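Nitrate transport protein (Xanthomonas axonopodis pv. citri, PDB 3KSX) probably serves as the periplasmic alkanesulfonate-binding protein SsuA of a transport system, and is captured here holding the sulfonate buffer MOPS. Local coordinates at residues P89-Q94 against A289-F294. Sequence-based numbering, arbitrary orientation.
Sequences PPLFAQ and ATADLF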
loop_
_atom_site.group_PDB
_atom_site.type_symbol
_atom_site.label_atom_id
_atom_site.label_comp_id
_atom_site.label_asym_id
_atom_site.label_seq_id
_atom_site.Cartn_x
_atom_site.Cartn_y
_atom_site.Cartn_z
ATOM N N PRO A 89 -5.162 1.419 -5.437
ATOM C CA PRO A 89 -4.478 1.834 -6.685
ATOM C C PRO A 89 -4.912 1.051 -7.957
ATOM O O PRO A 89 -5.232 1.689 -8.996
ATOM C CB PRO A 89 -3.012 1.673 -6.376
ATOM C CG PRO A 89 -2.938 2.055 -4.818
ATOM C CD PRO A 89 -4.216 1.335 -4.305
ATOM N N PRO A 90 -5.007 -0.290 -7.879
ATOM C CA PRO A 90 -5.416 -0.999 -9.067
ATOM C C PRO A 90 -6.822 -0.701 -9.533
ATOM O O PRO A 90 -7.086 -0.804 -10.724
ATOM C CB PRO A 90 -5.251 -2.488 -8.729
ATOM C CG PRO A 90 -5.078 -2.560 -7.227
ATOM C CD PRO A 90 -4.590 -1.187 -6.779
ATOM N N LEU A 91 -7.728 -0.348 -8.610
ATOM C CA LEU A 91 -9.093 0.011 -8.963
ATOM C C LEU A 91 -9.041 1.303 -9.782
ATOM O O LEU A 91 -9.692 1.466 -10.822
ATOM C CB LEU A 91 -9.917 0.181 -7.673
ATOM C CG LEU A 91 -10.229 -1.129 -6.936
ATOM C CD1 LEU A 91 -10.965 -0.853 -5.582
ATOM C CD2 LEU A 91 -10.967 -2.087 -7.841
ATOM N N PHE A 92 -8.235 2.243 -9.308
ATOM C CA PHE A 92 -8.126 3.487 -10.088
ATOM C C PHE A 92 -7.468 3.222 -11.408
ATOM O O PHE A 92 -7.859 3.799 -12.357
ATOM C CB PHE A 92 -7.349 4.581 -9.310
ATOM C CG PHE A 92 -8.216 5.403 -8.404
ATOM C CD1 PHE A 92 -8.869 4.813 -7.314
ATOM C CD2 PHE A 92 -8.372 6.780 -8.595
ATOM C CE1 PHE A 92 -9.710 5.581 -6.477
ATOM C CE2 PHE A 92 -9.212 7.559 -7.709
ATOM C CZ PHE A 92 -9.873 6.946 -6.679
ATOM N N ALA A 93 -6.420 2.394 -11.473
ATOM C CA ALA A 93 -5.797 2.025 -12.765
ATOM C C ALA A 93 -6.727 1.318 -13.761
ATOM O O ALA A 93 -6.778 1.736 -14.918
ATOM C CB ALA A 93 -4.539 1.187 -12.517
ATOM N N GLN A 94 -7.484 0.288 -13.311
ATOM C CA GLN A 94 -8.564 -0.354 -14.103
ATOM C C GLN A 94 -9.588 0.651 -14.591
ATOM O O GLN A 94 -9.961 0.646 -15.796
ATOM C CB GLN A 94 -9.262 -1.384 -13.230
ATOM C CG GLN A 94 -8.463 -2.680 -13.028
ATOM C CD GLN A 94 -9.274 -3.755 -12.314
ATOM O OE1 GLN A 94 -9.371 -3.747 -11.114
ATOM N NE2 GLN A 94 -9.884 -4.691 -13.096
ATOM N N ALA A 289 -16.482 -5.318 -4.010
ATOM C CA ALA A 289 -17.345 -4.492 -3.153
ATOM C C ALA A 289 -16.754 -3.070 -2.988
ATOM O O ALA A 289 -17.502 -2.075 -3.047
ATOM C CB ALA A 289 -17.528 -5.173 -1.821
ATOM N N THR A 290 -15.414 -2.973 -2.878
ATOM C CA THR A 290 -14.758 -1.681 -2.775
ATOM C C THR A 290 -14.926 -0.930 -4.100
ATOM O O THR A 290 -15.257 0.204 -4.082
ATOM C CB THR A 290 -13.281 -1.865 -2.425
ATOM O OG1 THR A 290 -13.180 -2.578 -1.169
ATOM C CG2 THR A 290 -12.583 -0.528 -2.357
ATOM N N ALA A 291 -14.773 -1.613 -5.234
ATOM C CA ALA A 291 -14.954 -0.994 -6.558
ATOM C C ALA A 291 -16.410 -0.440 -6.601
ATOM O O ALA A 291 -16.664 0.677 -7.092
ATOM C CB ALA A 291 -14.742 -2.135 -7.643
ATOM N N ASP A 292 -17.359 -1.251 -6.146
ATOM C CA ASP A 292 -18.795 -0.825 -6.176
ATOM C C ASP A 292 -19.068 0.412 -5.323
ATOM O O ASP A 292 -19.805 1.377 -5.735
ATOM C CB ASP A 292 -19.712 -1.977 -5.726
ATOM C CG ASP A 292 -19.673 -3.213 -6.692
ATOM O OD1 ASP A 292 -19.160 -3.146 -7.842
ATOM O OD2 ASP A 292 -20.151 -4.264 -6.223
ATOM N N LEU A 293 -18.454 0.408 -4.130
ATOM C CA LEU A 293 -18.517 1.547 -3.197
ATOM C C LEU A 293 -17.947 2.818 -3.798
ATOM O O LEU A 293 -18.567 3.863 -3.684
ATOM C CB LEU A 293 -17.804 1.219 -1.867
ATOM C CG LEU A 293 -17.690 2.279 -0.758
ATOM C CD1 LEU A 293 -19.055 2.742 -0.356
ATOM C CD2 LEU A 293 -16.957 1.651 0.435
ATOM N N PHE A 294 -16.768 2.738 -4.439
ATOM C CA PHE A 294 -16.097 3.917 -4.958
ATOM C C PHE A 294 -16.900 4.473 -6.104
ATOM O O PHE A 294 -17.064 5.690 -6.256
ATOM C CB PHE A 294 -14.642 3.590 -5.387
ATOM C CG PHE A 294 -13.665 3.849 -4.275
ATOM C CD1 PHE A 294 -13.691 3.052 -3.133
ATOM C CD2 PHE A 294 -12.730 4.909 -4.373
ATOM C CE1 PHE A 294 -12.890 3.318 -2.088
ATOM C CE2 PHE A 294 -11.874 5.181 -3.296
ATOM C CZ PHE A 294 -11.956 4.389 -2.139
#
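With CG of L91 placed opposite its own carbonyl carbon (chi1 -71°), chi2 of 175° runs CD1 on in an extended line while CD2 branches off beside it, and the two methyls reach different residues of A289-F294; on that helix T290 has CG2 anti to the backbone N, which turns its methyl toward the leucine. The two branches of L91 divide the work. CD1 meets CG2 of T290 at 3.6 Å, the two side chains crossing at about a right angle, and CD1 also lies 3.9 Å from the backbone N of A291. CD2 settles on the A291 methyl, 3.8 Å from its CB. The OG1 of T290 bonds back to the carbonyl of A286 one turn earlier, so its polar end is satisfied within its own helix and the methyl is left to make the apolar contact.

Next to L91 in sequence, F92 meets F294, one turn on from T290. CE1 of F92 is 3.7 Å from CD2 of F294 and a little farther from CE2, which lies in the plane of the F92 ring, at its edge. F92 thus offers its edge, CE1 foremost, and the two side chains cross at about a right angle.

The helix axes stay 10.6 Å apart and cross at -62°, with L91 and A291 nearest in backbone register at 6.4 Å between CA atoms. Only 187 Å² is buried between the segments, yet four of the five touching residues are buried, because other elements close round them. Helix 88-95 follows strand 82-86 of one five-stranded sheet, and its L91 also touches Y102 on strand 100-106. F294 packs on helix 141-152, which follows strand 133-136 of the other sheet; helix 281-296 thereby touches elements of both lobes of this periplasmic binding protein fold.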